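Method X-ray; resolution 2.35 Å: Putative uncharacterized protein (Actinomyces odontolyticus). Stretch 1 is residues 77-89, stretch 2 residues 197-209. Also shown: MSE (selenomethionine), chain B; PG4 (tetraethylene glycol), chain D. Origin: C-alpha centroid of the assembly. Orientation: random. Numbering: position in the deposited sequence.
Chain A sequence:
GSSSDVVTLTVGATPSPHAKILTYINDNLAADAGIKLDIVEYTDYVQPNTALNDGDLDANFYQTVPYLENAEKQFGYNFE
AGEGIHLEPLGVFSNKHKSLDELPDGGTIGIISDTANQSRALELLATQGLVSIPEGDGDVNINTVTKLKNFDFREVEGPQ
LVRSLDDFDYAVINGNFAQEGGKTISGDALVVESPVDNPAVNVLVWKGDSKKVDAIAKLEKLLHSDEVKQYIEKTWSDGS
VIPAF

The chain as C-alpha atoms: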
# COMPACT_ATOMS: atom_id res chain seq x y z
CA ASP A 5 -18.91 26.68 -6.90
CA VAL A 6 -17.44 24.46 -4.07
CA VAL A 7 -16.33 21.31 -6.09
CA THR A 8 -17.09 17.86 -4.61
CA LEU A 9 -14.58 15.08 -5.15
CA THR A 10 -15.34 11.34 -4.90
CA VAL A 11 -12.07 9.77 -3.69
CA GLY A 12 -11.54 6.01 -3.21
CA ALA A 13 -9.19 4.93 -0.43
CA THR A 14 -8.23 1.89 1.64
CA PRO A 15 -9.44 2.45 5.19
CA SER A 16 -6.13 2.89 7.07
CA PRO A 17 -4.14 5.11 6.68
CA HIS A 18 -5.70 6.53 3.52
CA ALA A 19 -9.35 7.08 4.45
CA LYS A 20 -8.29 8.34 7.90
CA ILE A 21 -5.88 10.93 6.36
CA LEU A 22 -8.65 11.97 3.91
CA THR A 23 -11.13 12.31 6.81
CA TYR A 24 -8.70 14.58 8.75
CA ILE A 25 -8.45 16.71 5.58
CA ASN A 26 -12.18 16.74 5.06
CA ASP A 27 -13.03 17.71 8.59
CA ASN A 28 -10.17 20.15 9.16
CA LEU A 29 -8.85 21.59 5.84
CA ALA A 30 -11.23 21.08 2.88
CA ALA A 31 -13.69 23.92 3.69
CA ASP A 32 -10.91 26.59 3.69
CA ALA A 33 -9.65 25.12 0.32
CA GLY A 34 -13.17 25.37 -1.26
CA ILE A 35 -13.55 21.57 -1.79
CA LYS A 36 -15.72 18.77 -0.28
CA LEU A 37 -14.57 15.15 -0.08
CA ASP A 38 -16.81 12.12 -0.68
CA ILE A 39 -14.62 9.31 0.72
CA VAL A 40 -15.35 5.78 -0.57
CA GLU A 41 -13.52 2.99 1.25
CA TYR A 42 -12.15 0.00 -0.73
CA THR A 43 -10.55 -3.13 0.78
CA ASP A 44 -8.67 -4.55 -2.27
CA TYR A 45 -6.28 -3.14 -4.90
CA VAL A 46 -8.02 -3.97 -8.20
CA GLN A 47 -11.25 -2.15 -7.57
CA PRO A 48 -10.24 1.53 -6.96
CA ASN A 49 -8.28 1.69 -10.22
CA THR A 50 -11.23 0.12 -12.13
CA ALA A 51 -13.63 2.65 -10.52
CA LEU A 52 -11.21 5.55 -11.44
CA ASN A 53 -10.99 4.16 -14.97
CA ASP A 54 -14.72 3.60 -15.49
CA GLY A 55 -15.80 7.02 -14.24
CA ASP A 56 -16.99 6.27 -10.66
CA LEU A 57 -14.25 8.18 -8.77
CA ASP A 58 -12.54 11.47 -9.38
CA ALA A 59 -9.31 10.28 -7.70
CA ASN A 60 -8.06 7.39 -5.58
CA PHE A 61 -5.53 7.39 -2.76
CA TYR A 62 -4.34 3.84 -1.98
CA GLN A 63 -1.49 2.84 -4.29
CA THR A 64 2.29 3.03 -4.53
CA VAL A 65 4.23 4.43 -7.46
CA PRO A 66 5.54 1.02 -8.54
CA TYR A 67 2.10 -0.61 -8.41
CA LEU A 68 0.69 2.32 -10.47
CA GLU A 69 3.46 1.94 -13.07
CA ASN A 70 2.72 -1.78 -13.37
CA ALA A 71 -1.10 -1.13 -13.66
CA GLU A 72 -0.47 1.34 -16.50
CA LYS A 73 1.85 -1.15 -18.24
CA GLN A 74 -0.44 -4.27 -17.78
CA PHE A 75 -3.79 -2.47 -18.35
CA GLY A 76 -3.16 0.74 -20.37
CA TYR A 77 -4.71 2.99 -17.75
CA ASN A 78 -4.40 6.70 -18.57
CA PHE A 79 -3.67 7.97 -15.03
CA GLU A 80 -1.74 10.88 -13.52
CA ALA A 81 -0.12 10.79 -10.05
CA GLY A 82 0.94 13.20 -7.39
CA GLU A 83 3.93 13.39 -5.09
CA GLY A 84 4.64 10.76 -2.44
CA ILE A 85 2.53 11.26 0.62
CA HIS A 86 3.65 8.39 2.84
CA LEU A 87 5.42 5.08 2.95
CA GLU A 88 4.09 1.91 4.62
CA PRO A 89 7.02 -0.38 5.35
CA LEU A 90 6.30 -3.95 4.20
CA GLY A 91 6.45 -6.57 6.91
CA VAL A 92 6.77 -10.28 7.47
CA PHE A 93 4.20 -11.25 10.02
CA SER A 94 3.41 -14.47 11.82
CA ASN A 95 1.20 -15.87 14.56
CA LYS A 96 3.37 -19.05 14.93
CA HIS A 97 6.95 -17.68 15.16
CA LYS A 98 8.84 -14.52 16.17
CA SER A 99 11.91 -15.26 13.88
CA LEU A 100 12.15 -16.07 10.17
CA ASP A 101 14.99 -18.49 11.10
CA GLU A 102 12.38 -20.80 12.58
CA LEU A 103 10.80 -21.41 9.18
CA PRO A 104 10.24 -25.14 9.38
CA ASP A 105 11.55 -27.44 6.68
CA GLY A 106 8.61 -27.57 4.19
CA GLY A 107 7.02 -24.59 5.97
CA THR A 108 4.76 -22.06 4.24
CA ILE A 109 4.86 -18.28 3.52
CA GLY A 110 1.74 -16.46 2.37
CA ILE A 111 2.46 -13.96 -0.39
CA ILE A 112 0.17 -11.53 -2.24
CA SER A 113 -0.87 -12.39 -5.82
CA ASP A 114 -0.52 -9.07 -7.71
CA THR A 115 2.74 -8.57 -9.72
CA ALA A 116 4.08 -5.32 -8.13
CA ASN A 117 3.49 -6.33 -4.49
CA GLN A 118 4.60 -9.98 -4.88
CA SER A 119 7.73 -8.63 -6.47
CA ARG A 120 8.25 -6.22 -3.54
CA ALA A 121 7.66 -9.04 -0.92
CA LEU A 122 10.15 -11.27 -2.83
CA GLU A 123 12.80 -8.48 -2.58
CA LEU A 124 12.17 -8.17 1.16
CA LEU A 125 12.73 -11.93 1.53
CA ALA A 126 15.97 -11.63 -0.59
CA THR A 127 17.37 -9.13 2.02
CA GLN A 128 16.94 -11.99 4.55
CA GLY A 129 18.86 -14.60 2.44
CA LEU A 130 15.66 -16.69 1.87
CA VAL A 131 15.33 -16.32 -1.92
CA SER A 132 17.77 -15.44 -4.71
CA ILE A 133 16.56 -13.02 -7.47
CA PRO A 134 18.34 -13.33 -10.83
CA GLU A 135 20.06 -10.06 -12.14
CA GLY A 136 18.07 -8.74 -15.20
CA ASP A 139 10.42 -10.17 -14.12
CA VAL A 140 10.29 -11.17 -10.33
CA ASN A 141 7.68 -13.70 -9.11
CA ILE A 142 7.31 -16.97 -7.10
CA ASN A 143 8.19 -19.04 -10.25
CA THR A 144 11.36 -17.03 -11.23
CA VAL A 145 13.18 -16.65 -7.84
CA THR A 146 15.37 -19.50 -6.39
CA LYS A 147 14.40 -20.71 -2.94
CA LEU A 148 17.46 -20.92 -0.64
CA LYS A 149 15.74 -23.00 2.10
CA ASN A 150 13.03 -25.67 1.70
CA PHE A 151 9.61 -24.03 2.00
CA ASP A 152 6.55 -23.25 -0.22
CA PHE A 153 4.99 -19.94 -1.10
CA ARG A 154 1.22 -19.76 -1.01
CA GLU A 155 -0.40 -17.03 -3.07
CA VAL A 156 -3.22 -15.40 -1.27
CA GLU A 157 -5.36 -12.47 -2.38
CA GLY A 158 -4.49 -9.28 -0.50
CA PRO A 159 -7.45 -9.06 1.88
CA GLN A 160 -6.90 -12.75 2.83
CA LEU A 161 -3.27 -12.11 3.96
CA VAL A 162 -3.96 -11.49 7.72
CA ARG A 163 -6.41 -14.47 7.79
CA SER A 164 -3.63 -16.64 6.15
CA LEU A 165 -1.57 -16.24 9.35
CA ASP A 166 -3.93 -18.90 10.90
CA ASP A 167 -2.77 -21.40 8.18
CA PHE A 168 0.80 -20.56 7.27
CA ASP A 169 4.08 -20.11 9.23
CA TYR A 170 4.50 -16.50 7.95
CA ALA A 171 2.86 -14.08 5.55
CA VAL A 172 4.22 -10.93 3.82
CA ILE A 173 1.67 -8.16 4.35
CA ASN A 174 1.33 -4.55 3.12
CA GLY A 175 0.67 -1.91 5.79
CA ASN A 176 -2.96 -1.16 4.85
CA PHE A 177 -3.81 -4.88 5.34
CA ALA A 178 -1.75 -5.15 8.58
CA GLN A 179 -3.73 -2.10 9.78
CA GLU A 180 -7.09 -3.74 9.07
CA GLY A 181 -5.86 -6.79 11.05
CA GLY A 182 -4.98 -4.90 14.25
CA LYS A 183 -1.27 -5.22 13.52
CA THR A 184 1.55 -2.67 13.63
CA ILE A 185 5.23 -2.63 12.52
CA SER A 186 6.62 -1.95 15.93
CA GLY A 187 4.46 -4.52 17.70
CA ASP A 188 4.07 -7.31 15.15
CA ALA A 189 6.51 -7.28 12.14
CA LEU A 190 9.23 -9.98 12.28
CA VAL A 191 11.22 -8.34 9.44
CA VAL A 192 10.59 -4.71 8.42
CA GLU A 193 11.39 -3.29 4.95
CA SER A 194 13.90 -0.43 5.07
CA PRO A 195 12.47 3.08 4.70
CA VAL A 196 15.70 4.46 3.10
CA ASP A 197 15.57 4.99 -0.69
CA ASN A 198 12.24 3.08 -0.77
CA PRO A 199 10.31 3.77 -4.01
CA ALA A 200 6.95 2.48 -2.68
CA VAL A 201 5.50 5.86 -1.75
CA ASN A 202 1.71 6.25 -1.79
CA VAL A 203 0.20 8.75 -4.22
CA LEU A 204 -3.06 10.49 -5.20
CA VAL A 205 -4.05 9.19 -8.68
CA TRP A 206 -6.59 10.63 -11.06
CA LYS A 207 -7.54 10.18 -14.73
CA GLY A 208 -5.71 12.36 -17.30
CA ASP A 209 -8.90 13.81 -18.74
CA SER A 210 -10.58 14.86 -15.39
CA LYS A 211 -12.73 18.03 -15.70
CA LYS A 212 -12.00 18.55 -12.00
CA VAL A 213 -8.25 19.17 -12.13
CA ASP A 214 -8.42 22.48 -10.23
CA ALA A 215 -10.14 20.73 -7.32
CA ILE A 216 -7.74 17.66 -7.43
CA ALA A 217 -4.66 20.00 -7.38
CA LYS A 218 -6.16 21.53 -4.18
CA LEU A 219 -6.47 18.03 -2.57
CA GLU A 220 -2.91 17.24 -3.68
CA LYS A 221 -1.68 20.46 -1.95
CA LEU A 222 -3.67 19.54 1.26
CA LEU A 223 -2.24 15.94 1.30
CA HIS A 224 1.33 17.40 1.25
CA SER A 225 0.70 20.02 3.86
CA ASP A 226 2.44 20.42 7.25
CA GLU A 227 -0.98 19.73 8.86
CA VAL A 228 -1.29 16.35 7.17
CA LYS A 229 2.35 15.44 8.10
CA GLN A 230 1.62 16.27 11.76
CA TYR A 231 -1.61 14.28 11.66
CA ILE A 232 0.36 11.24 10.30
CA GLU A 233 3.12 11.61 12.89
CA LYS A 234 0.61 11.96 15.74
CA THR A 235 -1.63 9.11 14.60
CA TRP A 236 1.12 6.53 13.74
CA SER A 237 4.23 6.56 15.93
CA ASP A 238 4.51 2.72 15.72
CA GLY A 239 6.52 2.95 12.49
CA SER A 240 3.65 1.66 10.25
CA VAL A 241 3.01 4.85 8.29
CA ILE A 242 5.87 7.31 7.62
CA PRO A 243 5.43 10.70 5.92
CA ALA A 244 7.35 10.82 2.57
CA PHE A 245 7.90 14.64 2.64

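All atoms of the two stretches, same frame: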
# COMPACT_ATOMS: atom_id res chain seq x y z
N TYR A 77 -4.03 1.89 -18.42
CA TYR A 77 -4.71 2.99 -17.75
C TYR A 77 -4.06 4.33 -18.09
O TYR A 77 -2.84 4.45 -18.14
CB TYR A 77 -4.77 2.84 -16.23
CG TYR A 77 -5.60 1.68 -15.66
CD1 TYR A 77 -6.87 1.37 -16.13
CD2 TYR A 77 -5.13 0.97 -14.60
CE1 TYR A 77 -7.60 0.32 -15.58
CE2 TYR A 77 -5.86 -0.06 -14.04
CZ TYR A 77 -7.07 -0.39 -14.53
OH TYR A 77 -7.74 -1.43 -13.92
N ASN A 78 -4.90 5.34 -18.36
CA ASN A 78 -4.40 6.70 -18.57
C ASN A 78 -4.54 7.53 -17.27
O ASN A 78 -5.38 8.42 -17.18
CB ASN A 78 -5.08 7.40 -19.77
CG ASN A 78 -4.54 8.81 -20.00
OD1 ASN A 78 -3.38 9.05 -19.74
ND2 ASN A 78 -5.34 9.69 -20.50
N PHE A 79 -3.66 7.26 -16.30
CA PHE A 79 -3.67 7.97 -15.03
C PHE A 79 -2.49 8.96 -14.84
O PHE A 79 -1.44 8.89 -15.48
CB PHE A 79 -3.67 6.97 -13.87
CG PHE A 79 -4.87 6.06 -13.81
CD1 PHE A 79 -6.07 6.37 -14.44
CD2 PHE A 79 -4.79 4.91 -13.13
CE1 PHE A 79 -7.16 5.52 -14.36
CE2 PHE A 79 -5.87 4.05 -13.02
CZ PHE A 79 -7.06 4.35 -13.64
N GLU A 80 -2.70 9.88 -13.91
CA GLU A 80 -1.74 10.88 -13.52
C GLU A 80 -1.61 10.78 -12.00
O GLU A 80 -2.60 10.57 -11.31
CB GLU A 80 -2.22 12.27 -13.90
CG GLU A 80 -2.75 12.45 -15.29
CD GLU A 80 -1.82 12.02 -16.42
OE1 GLU A 80 -0.59 12.23 -16.33
OE2 GLU A 80 -2.36 11.47 -17.41
N ALA A 81 -0.40 10.91 -11.48
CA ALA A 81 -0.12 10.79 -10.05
C ALA A 81 0.60 12.02 -9.48
O ALA A 81 1.37 12.76 -10.16
CB ALA A 81 0.67 9.55 -9.75
N GLY A 82 0.34 12.20 -8.20
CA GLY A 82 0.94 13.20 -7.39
C GLY A 82 2.19 12.74 -6.72
O GLY A 82 2.65 11.62 -6.96
N GLU A 83 2.75 13.64 -5.91
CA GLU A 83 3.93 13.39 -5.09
C GLU A 83 3.67 12.37 -3.98
O GLU A 83 2.59 12.30 -3.44
CB GLU A 83 4.32 14.68 -4.39
CG GLU A 83 4.92 15.75 -5.26
CD GLU A 83 5.31 16.99 -4.44
OE1 GLU A 83 6.21 16.84 -3.57
OE2 GLU A 83 4.72 18.08 -4.70
N GLY A 84 4.69 11.66 -3.57
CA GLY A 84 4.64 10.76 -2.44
C GLY A 84 4.08 11.43 -1.21
O GLY A 84 4.50 12.53 -0.80
N ILE A 85 3.09 10.80 -0.64
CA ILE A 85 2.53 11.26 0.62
C ILE A 85 3.13 10.52 1.82
O ILE A 85 3.60 11.16 2.75
CB ILE A 85 0.98 11.15 0.59
CG1 ILE A 85 0.52 12.04 -0.57
CG2 ILE A 85 0.33 11.54 1.99
CD1 ILE A 85 -0.78 11.52 -1.15
N HIS A 86 3.10 9.20 1.79
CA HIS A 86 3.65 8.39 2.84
C HIS A 86 4.08 7.04 2.33
O HIS A 86 3.66 6.60 1.27
CB HIS A 86 2.63 8.19 3.93
CG HIS A 86 1.47 7.32 3.53
ND1 HIS A 86 0.34 7.82 3.03
CD2 HIS A 86 1.31 5.95 3.55
CE1 HIS A 86 -0.51 6.81 2.75
NE2 HIS A 86 0.09 5.67 3.08
N LEU A 87 4.95 6.41 3.12
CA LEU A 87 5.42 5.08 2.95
C LEU A 87 4.84 4.20 4.06
O LEU A 87 4.72 4.64 5.23
CB LEU A 87 6.96 5.11 3.06
CG LEU A 87 7.74 3.82 3.01
CD1 LEU A 87 7.70 3.36 1.56
CD2 LEU A 87 9.18 4.09 3.50
N GLU A 88 4.46 2.98 3.69
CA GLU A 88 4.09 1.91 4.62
C GLU A 88 5.10 0.78 4.50
O GLU A 88 4.98 -0.00 3.56
CB GLU A 88 2.71 1.33 4.28
CG GLU A 88 1.49 2.16 4.64
CD GLU A 88 0.32 1.87 3.71
OE1 GLU A 88 0.09 0.69 3.38
OE2 GLU A 88 -0.37 2.82 3.26
N PRO A 89 6.09 0.70 5.43
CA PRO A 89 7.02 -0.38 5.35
C PRO A 89 6.34 -1.78 5.28
O PRO A 89 5.37 -2.08 6.00
CB PRO A 89 7.87 -0.20 6.62
CG PRO A 89 7.79 1.26 6.95
CD PRO A 89 6.37 1.55 6.61
N ASP A 197 15.63 5.16 0.76
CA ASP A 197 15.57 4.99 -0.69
C ASP A 197 14.49 3.96 -1.13
O ASP A 197 14.72 3.13 -2.00
CB ASP A 197 16.97 4.63 -1.26
CG ASP A 197 17.93 5.85 -1.29
OD1 ASP A 197 18.47 6.26 -0.23
OD2 ASP A 197 18.19 6.40 -2.39
N ASN A 198 13.32 4.02 -0.49
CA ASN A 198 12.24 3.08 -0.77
C ASN A 198 11.30 3.71 -1.82
O ASN A 198 10.78 4.80 -1.59
CB ASN A 198 11.50 2.75 0.53
CG ASN A 198 10.55 1.60 0.40
OD1 ASN A 198 9.93 1.41 -0.63
ND2 ASN A 198 10.43 0.83 1.46
N PRO A 199 11.15 3.08 -3.01
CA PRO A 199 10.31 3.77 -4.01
C PRO A 199 8.80 3.63 -3.82
O PRO A 199 8.05 4.33 -4.53
CB PRO A 199 10.77 3.16 -5.35
CG PRO A 199 11.13 1.77 -4.96
CD PRO A 199 11.82 1.91 -3.60
N ALA A 200 8.37 2.80 -2.85
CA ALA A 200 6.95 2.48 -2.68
C ALA A 200 6.16 3.52 -1.91
O ALA A 200 5.39 3.19 -0.97
CB ALA A 200 6.76 1.09 -2.05
N VAL A 201 6.29 4.78 -2.33
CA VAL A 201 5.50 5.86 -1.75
C VAL A 201 4.08 5.87 -2.34
O VAL A 201 3.84 5.63 -3.53
CB VAL A 201 6.18 7.23 -1.93
CG1 VAL A 201 7.52 7.27 -1.19
CG2 VAL A 201 6.36 7.57 -3.42
N ASN A 202 3.13 6.21 -1.47
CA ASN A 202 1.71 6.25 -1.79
C ASN A 202 1.26 7.59 -2.35
O ASN A 202 1.52 8.63 -1.78
CB ASN A 202 0.89 5.96 -0.52
CG ASN A 202 0.92 4.51 -0.13
OD1 ASN A 202 -0.05 3.77 -0.37
ND2 ASN A 202 2.02 4.10 0.53
N VAL A 203 0.52 7.56 -3.46
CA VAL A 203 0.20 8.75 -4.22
C VAL A 203 -1.28 8.89 -4.52
O VAL A 203 -2.01 7.90 -4.54
CB VAL A 203 1.06 8.80 -5.55
CG1 VAL A 203 2.52 9.10 -5.20
CG2 VAL A 203 0.93 7.50 -6.32
N LEU A 204 -1.71 10.14 -4.71
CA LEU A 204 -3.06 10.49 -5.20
C LEU A 204 -3.02 10.22 -6.70
O LEU A 204 -2.05 10.61 -7.36
CB LEU A 204 -3.41 11.99 -4.94
CG LEU A 204 -4.83 12.40 -5.33
CD1 LEU A 204 -5.88 11.90 -4.35
CD2 LEU A 204 -4.91 13.92 -5.38
N VAL A 205 -4.02 9.52 -7.23
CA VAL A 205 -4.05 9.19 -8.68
C VAL A 205 -5.39 9.64 -9.18
O VAL A 205 -6.39 9.48 -8.50
CB VAL A 205 -3.77 7.67 -8.98
CG1 VAL A 205 -3.94 7.34 -10.46
CG2 VAL A 205 -2.42 7.24 -8.43
N TRP A 206 -5.38 10.24 -10.36
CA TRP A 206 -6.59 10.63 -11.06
C TRP A 206 -6.45 10.36 -12.57
O TRP A 206 -5.38 9.99 -13.07
CB TRP A 206 -6.91 12.10 -10.74
CG TRP A 206 -5.89 13.09 -11.24
CD1 TRP A 206 -5.90 13.75 -12.47
CD2 TRP A 206 -4.63 13.50 -10.60
NE1 TRP A 206 -4.79 14.50 -12.62
CE2 TRP A 206 -3.98 14.41 -11.54
CE3 TRP A 206 -3.97 13.18 -9.39
CZ2 TRP A 206 -2.75 15.02 -11.25
CZ3 TRP A 206 -2.73 13.79 -9.12
CH2 TRP A 206 -2.14 14.69 -10.04
N LYS A 207 -7.53 10.53 -13.31
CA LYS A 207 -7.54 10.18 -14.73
C LYS A 207 -7.13 11.43 -15.51
O LYS A 207 -7.58 12.53 -15.18
CB LYS A 207 -8.93 9.69 -15.15
CG LYS A 207 -8.98 8.86 -16.41
CD LYS A 207 -10.30 8.12 -16.46
CE LYS A 207 -10.80 7.92 -17.88
NZ LYS A 207 -10.52 6.54 -18.32
N GLY A 208 -6.27 11.25 -16.53
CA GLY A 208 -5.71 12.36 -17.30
C GLY A 208 -6.71 13.38 -17.84
O GLY A 208 -6.42 14.60 -17.88
N ASP A 209 -7.89 12.90 -18.23
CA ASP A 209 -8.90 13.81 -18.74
C ASP A 209 -9.90 14.35 -17.67
O ASP A 209 -10.93 14.78 -18.04
CB ASP A 209 -9.66 13.11 -19.88
CG ASP A 209 -10.41 11.84 -19.42
OD1 ASP A 209 -10.37 11.48 -18.23
OD2 ASP A 209 -11.02 11.17 -20.24
N MSE B . -0.90 0.85 0.94
CA MSE B . -0.05 -0.12 0.22
C MSE B . 1.43 0.07 0.47
O MSE B . 1.88 1.24 0.64
OXT MSE B . 2.13 -0.95 0.48
CB MSE B . -0.30 -0.03 -1.26
CG MSE B . 0.44 -1.12 -2.10
SE MSE B . 0.06 -0.88 -3.97
CE MSE B . -1.94 -0.95 -4.04
O1 PG4 D . -7.75 4.88 -19.21
C1 PG4 D . -7.96 4.56 -20.61
C2 PG4 D . -8.41 3.13 -20.90
O2 PG4 D . -7.62 2.06 -20.33
C3 PG4 D . -7.97 0.75 -20.75
C4 PG4 D . -8.27 -0.18 -19.57
O3 PG4 D . -9.57 -0.80 -19.66
O HOH W 1 -0.04 12.40 -4.28
O HOH W 2 4.60 1.62 1.14

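The two stretches run antiparallel, and the strand containing Phe-79 to Ala-81 pairs with the one containing Val-205 to Lys-207, their axes inclined at 151° and approaching to 4.6 Å. Glu-80 and Trp-206 form a hydrogen-bonded pair, with Glu-80 N donating to Trp-206 O at 2.8 Å and Trp-206 N returning to Glu-80 O at 3.0 Å. The ladder continues in both directions: Gly-208 N donates to Asn-78 O (3.0 Å, nearly linear), and Gly-82 N to Leu-204 O (3.0 Å). Beyond Gly-82 the direct pairing is interrupted, and a water bridges the gap, donating to Glu-83 O and accepting from Leu-204 N, each at 2.8 Å. Direct bonding resumes where Ile-85 N reaches Asn-202 O (2.9 Å) and Asn-202 N reaches His-86 O (2.8 Å).

Glycine fits the close passage at two points. A CB on Gly-84 would lie 2.9 Å from Val-201 CG2, and one on Gly-208 would lie 2.8 Å from Glu-80 OE2.

Side chains reinforce the pairing. The Trp-206 indole folds back across the neighbouring strand: Glu-80 CB sits over the face of its five-membered ring, 3.9 Å from the centroid, and Trp-206 CZ3 comes within 3.6 Å of Gly-82 N. Ala-81 and Val-205 share the opposite face, their CB and CG2 atoms 4.1 Å apart; Ala-81 CB also meets Val-203 CG2 at 4.0 Å, and Phe-79 CB meets Val-205 CG1 at 3.4 Å.

Asn-202 is the most extensively covered residue. Its CB lies over the His-86 ring, 3.8 Å from the centroid, and its ND2 donates to both His-86 O (3.1 Å) and the selenomethionine O (2.9 Å). His-86 NE2 in turn donates to Glu-88 OE2 (2.9 Å), while Glu-88 OE1 accepts from the ligand N (2.6 Å). Asn-202 and Glu-88 thus bring both stretches to the bound amino acid.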